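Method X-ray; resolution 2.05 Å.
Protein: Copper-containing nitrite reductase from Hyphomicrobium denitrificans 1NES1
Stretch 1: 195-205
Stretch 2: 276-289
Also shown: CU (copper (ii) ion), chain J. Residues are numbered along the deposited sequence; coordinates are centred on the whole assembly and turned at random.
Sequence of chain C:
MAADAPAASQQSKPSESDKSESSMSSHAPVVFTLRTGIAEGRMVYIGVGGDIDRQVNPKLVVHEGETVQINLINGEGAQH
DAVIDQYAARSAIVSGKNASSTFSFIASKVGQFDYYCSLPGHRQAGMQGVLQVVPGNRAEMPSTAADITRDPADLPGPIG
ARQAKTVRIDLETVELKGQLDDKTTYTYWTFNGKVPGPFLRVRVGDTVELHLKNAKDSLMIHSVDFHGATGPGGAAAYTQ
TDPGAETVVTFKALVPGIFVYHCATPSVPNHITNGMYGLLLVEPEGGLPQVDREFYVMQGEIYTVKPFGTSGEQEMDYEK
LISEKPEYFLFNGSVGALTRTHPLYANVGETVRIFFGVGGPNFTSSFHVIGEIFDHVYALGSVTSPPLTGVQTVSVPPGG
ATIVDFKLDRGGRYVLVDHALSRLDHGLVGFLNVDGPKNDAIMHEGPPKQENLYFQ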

# COMPACT_ATOMS: atom_id res chain seq x y z
N VAL C 195 -12.81 -31.85 25.16
CA VAL C 195 -13.82 -30.96 24.52
C VAL C 195 -14.76 -31.85 23.73
O VAL C 195 -14.30 -32.56 22.84
CB VAL C 195 -13.18 -29.89 23.61
CG1 VAL C 195 -14.22 -29.00 22.94
CG2 VAL C 195 -12.18 -29.05 24.36
N PRO C 196 -16.08 -31.87 24.04
CA PRO C 196 -16.65 -31.14 25.18
C PRO C 196 -16.29 -31.72 26.55
O PRO C 196 -15.72 -32.79 26.62
CB PRO C 196 -18.16 -31.26 24.96
CG PRO C 196 -18.30 -32.59 24.23
CD PRO C 196 -17.11 -32.61 23.30
N GLY C 197 -16.64 -30.99 27.61
CA GLY C 197 -16.48 -31.41 29.02
C GLY C 197 -17.27 -32.69 29.32
O GLY C 197 -17.95 -33.24 28.46
N PRO C 198 -17.16 -33.23 30.56
CA PRO C 198 -17.89 -34.44 30.92
C PRO C 198 -19.39 -34.29 30.67
O PRO C 198 -19.89 -33.20 30.89
CB PRO C 198 -17.57 -34.61 32.42
CG PRO C 198 -16.22 -33.95 32.56
CD PRO C 198 -16.30 -32.74 31.65
N PHE C 199 -20.04 -35.34 30.16
CA PHE C 199 -21.52 -35.47 30.07
C PHE C 199 -22.08 -35.70 31.49
O PHE C 199 -21.79 -36.72 32.10
CB PHE C 199 -21.92 -36.59 29.12
CG PHE C 199 -23.39 -36.61 28.75
CD1 PHE C 199 -24.33 -37.13 29.63
CD2 PHE C 199 -23.81 -36.12 27.53
CE1 PHE C 199 -25.67 -37.15 29.29
CE2 PHE C 199 -25.16 -36.14 27.19
CZ PHE C 199 -26.09 -36.65 28.07
N LEU C 200 -22.80 -34.72 32.02
CA LEU C 200 -23.42 -34.78 33.36
C LEU C 200 -24.87 -35.26 33.21
O LEU C 200 -25.61 -34.71 32.36
CB LEU C 200 -23.34 -33.41 34.02
CG LEU C 200 -21.94 -32.78 34.04
CD1 LEU C 200 -21.99 -31.40 34.68
CD2 LEU C 200 -20.97 -33.68 34.79
N ARG C 201 -25.23 -36.30 33.96
CA ARG C 201 -26.54 -37.00 33.86
C ARG C 201 -27.10 -37.12 35.28
O ARG C 201 -26.47 -37.80 36.13
CB ARG C 201 -26.36 -38.37 33.20
CG ARG C 201 -27.64 -38.94 32.62
CD ARG C 201 -27.35 -40.06 31.64
NE ARG C 201 -28.54 -40.47 30.89
CZ ARG C 201 -28.53 -41.08 29.71
NH1 ARG C 201 -27.39 -41.34 29.08
NH2 ARG C 201 -29.67 -41.40 29.13
N VAL C 202 -28.19 -36.42 35.54
CA VAL C 202 -28.93 -36.48 36.82
C VAL C 202 -30.42 -36.70 36.51
O VAL C 202 -30.82 -36.76 35.31
CB VAL C 202 -28.68 -35.20 37.64
CG1 VAL C 202 -27.20 -35.06 37.97
CG2 VAL C 202 -29.23 -33.95 36.95
N ARG C 203 -31.22 -36.86 37.57
CA ARG C 203 -32.69 -37.04 37.50
C ARG C 203 -33.30 -35.72 37.99
O ARG C 203 -32.72 -35.13 38.92
CB ARG C 203 -33.03 -38.26 38.35
CG ARG C 203 -34.52 -38.51 38.52
CD ARG C 203 -34.78 -39.18 39.86
NE ARG C 203 -36.11 -39.78 39.90
CZ ARG C 203 -37.24 -39.12 40.13
NH1 ARG C 203 -37.24 -37.82 40.40
NH2 ARG C 203 -38.39 -39.77 40.11
N VAL C 204 -34.39 -35.25 37.39
CA VAL C 204 -35.11 -34.05 37.92
C VAL C 204 -35.38 -34.29 39.41
O VAL C 204 -35.59 -35.48 39.80
CB VAL C 204 -36.39 -33.70 37.14
CG1 VAL C 204 -37.46 -34.80 37.21
CG2 VAL C 204 -36.95 -32.35 37.58
N GLY C 205 -35.34 -33.22 40.21
CA GLY C 205 -35.49 -33.30 41.68
C GLY C 205 -34.17 -33.51 42.40
O GLY C 205 -34.09 -33.12 43.57
N MET C 276 -14.49 -24.69 26.66
CA MET C 276 -15.14 -24.84 27.99
C MET C 276 -16.66 -24.89 27.80
O MET C 276 -17.38 -23.94 28.18
CB MET C 276 -14.70 -23.74 28.96
CG MET C 276 -13.17 -23.69 29.14
SD MET C 276 -12.57 -22.79 30.62
CE MET C 276 -12.85 -24.05 31.85
N TYR C 277 -17.15 -26.01 27.24
CA TYR C 277 -18.59 -26.31 27.08
C TYR C 277 -18.83 -27.82 27.19
O TYR C 277 -17.93 -28.61 26.86
CB TYR C 277 -19.12 -25.74 25.77
CG TYR C 277 -18.32 -26.04 24.52
CD1 TYR C 277 -18.57 -27.18 23.76
CD2 TYR C 277 -17.38 -25.14 24.04
CE1 TYR C 277 -17.88 -27.43 22.58
CE2 TYR C 277 -16.68 -25.37 22.86
CZ TYR C 277 -16.94 -26.52 22.12
OH TYR C 277 -16.26 -26.76 20.96
N GLY C 278 -20.04 -28.19 27.62
CA GLY C 278 -20.51 -29.59 27.78
C GLY C 278 -22.02 -29.66 27.91
O GLY C 278 -22.70 -28.60 27.85
N LEU C 279 -22.54 -30.87 28.10
CA LEU C 279 -24.01 -31.13 28.22
C LEU C 279 -24.32 -31.69 29.61
O LEU C 279 -23.55 -32.53 30.11
CB LEU C 279 -24.44 -32.10 27.13
CG LEU C 279 -24.57 -31.52 25.72
CD1 LEU C 279 -25.06 -32.59 24.75
CD2 LEU C 279 -25.49 -30.32 25.68
N LEU C 280 -25.39 -31.17 30.22
CA LEU C 280 -26.10 -31.69 31.43
C LEU C 280 -27.47 -32.20 30.99
O LEU C 280 -28.29 -31.35 30.56
CB LEU C 280 -26.26 -30.55 32.45
CG LEU C 280 -27.11 -30.86 33.68
CD1 LEU C 280 -26.46 -31.97 34.50
CD2 LEU C 280 -27.35 -29.61 34.51
N LEU C 281 -27.69 -33.52 31.06
CA LEU C 281 -29.04 -34.16 30.94
C LEU C 281 -29.67 -34.23 32.32
O LEU C 281 -29.09 -34.92 33.20
CB LEU C 281 -28.91 -35.56 30.34
CG LEU C 281 -30.22 -36.32 30.11
CD1 LEU C 281 -31.14 -35.58 29.16
CD2 LEU C 281 -29.95 -37.72 29.59
N VAL C 282 -30.76 -33.49 32.52
CA VAL C 282 -31.68 -33.68 33.68
C VAL C 282 -32.81 -34.59 33.19
O VAL C 282 -33.70 -34.11 32.47
CB VAL C 282 -32.17 -32.33 34.22
CG1 VAL C 282 -33.04 -32.50 35.45
CG2 VAL C 282 -31.00 -31.42 34.54
N GLU C 283 -32.73 -35.88 33.49
CA GLU C 283 -33.72 -36.89 33.04
C GLU C 283 -35.09 -36.58 33.65
O GLU C 283 -35.20 -36.24 34.82
CB GLU C 283 -33.29 -38.30 33.44
CG GLU C 283 -32.25 -38.91 32.51
CD GLU C 283 -32.04 -40.39 32.78
OE1 GLU C 283 -32.97 -41.00 33.32
OE2 GLU C 283 -30.97 -40.93 32.45
N PRO C 284 -36.19 -36.71 32.88
CA PRO C 284 -37.53 -36.62 33.46
C PRO C 284 -37.76 -37.86 34.34
O PRO C 284 -36.98 -38.80 34.22
CB PRO C 284 -38.44 -36.57 32.22
CG PRO C 284 -37.67 -37.32 31.15
CD PRO C 284 -36.21 -37.06 31.45
N GLU C 285 -38.79 -37.87 35.19
CA GLU C 285 -39.05 -38.97 36.17
C GLU C 285 -39.00 -40.34 35.48
O GLU C 285 -38.29 -41.24 36.01
CB GLU C 285 -40.38 -38.76 36.89
CG GLU C 285 -40.35 -37.62 37.88
CD GLU C 285 -41.28 -37.81 39.07
OE1 GLU C 285 -40.97 -37.25 40.13
OE2 GLU C 285 -42.28 -38.55 38.92
N GLY C 286 -39.64 -40.48 34.32
CA GLY C 286 -39.65 -41.75 33.56
C GLY C 286 -38.29 -42.23 33.09
O GLY C 286 -38.16 -43.42 32.78
N GLY C 287 -37.28 -41.36 33.01
CA GLY C 287 -36.11 -41.56 32.14
C GLY C 287 -36.45 -41.13 30.72
O GLY C 287 -37.60 -40.74 30.50
N LEU C 288 -35.51 -41.20 29.79
CA LEU C 288 -35.79 -40.95 28.35
C LEU C 288 -36.23 -42.27 27.75
O LEU C 288 -35.87 -43.32 28.26
CB LEU C 288 -34.53 -40.44 27.65
CG LEU C 288 -34.08 -39.03 28.03
CD1 LEU C 288 -32.77 -38.72 27.34
CD2 LEU C 288 -35.12 -37.98 27.65
N PRO C 289 -36.99 -42.26 26.63
CA PRO C 289 -37.33 -43.49 25.93
C PRO C 289 -36.11 -44.41 25.80
O PRO C 289 -35.03 -43.93 25.54
CB PRO C 289 -37.82 -42.98 24.57
CG PRO C 289 -38.46 -41.63 24.90
CD PRO C 289 -37.61 -41.07 26.02
CU CU J . -12.95 -20.59 31.75

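Two parallel strands illustrate a general rule of β structure: in a well-packed pair, backbone hydrogen bonds join the strands while side chains alternate between the two faces. In this copper-containing nitrite reductase, the strand ending at Arg203 runs beside 277-283, their directions 18° apart, and the stretches bury 935 Å² between them.

The ladder alternates as parallel pairing requires, with every second residue of one strand bonding to the two neighbours of its opposite number. Leu200 N donates to Leu279 O (3.0 Å), and Leu200 O accepts from Leu281 N (2.7 Å). Val202 repeats the pattern, its N reaching Leu281 O (2.9 Å) and its O receiving Glu283 N (2.8 Å). Val204 N to Glu283 O (2.9 Å) extends the ladder at one end. At the other, beyond a cis peptide bond before Pro196, Gly197 N donates to Tyr277 O (2.8 Å). Pro196 has no amide hydrogen to give, but its CB packs near the Tyr277 ring, as does Val195.

Leu200, Val202, Leu280 and Val282 share one face, where branched aliphatic groups fill space without needing polar partners; Leu200 CB lies 3.5 Å from Leu280 CD1, and Val202 CG2 3.9 Å from Val282 CG2. The other face carries Arg201, Arg203, Leu281 and Glu283. There the extended Arg201 side chain lays one guanidinium face over Leu281 CD2, leaving its edge for charge: NE forms a salt bridge and hydrogen bond with Glu283 OE2 (2.9 Å). Arg201 NH1 and NH2, and Glu283 OE2 as well, have further hydrogen-bond partners elsewhere in the structure. Arg203 makes a longer cross-strand contact: NH2 forms a long salt bridge with Glu285 OE1 (3.6 Å) at the exposed end, NH1 donates to Val204 O (2.9 Å), and NE is satisfied elsewhere in the structure.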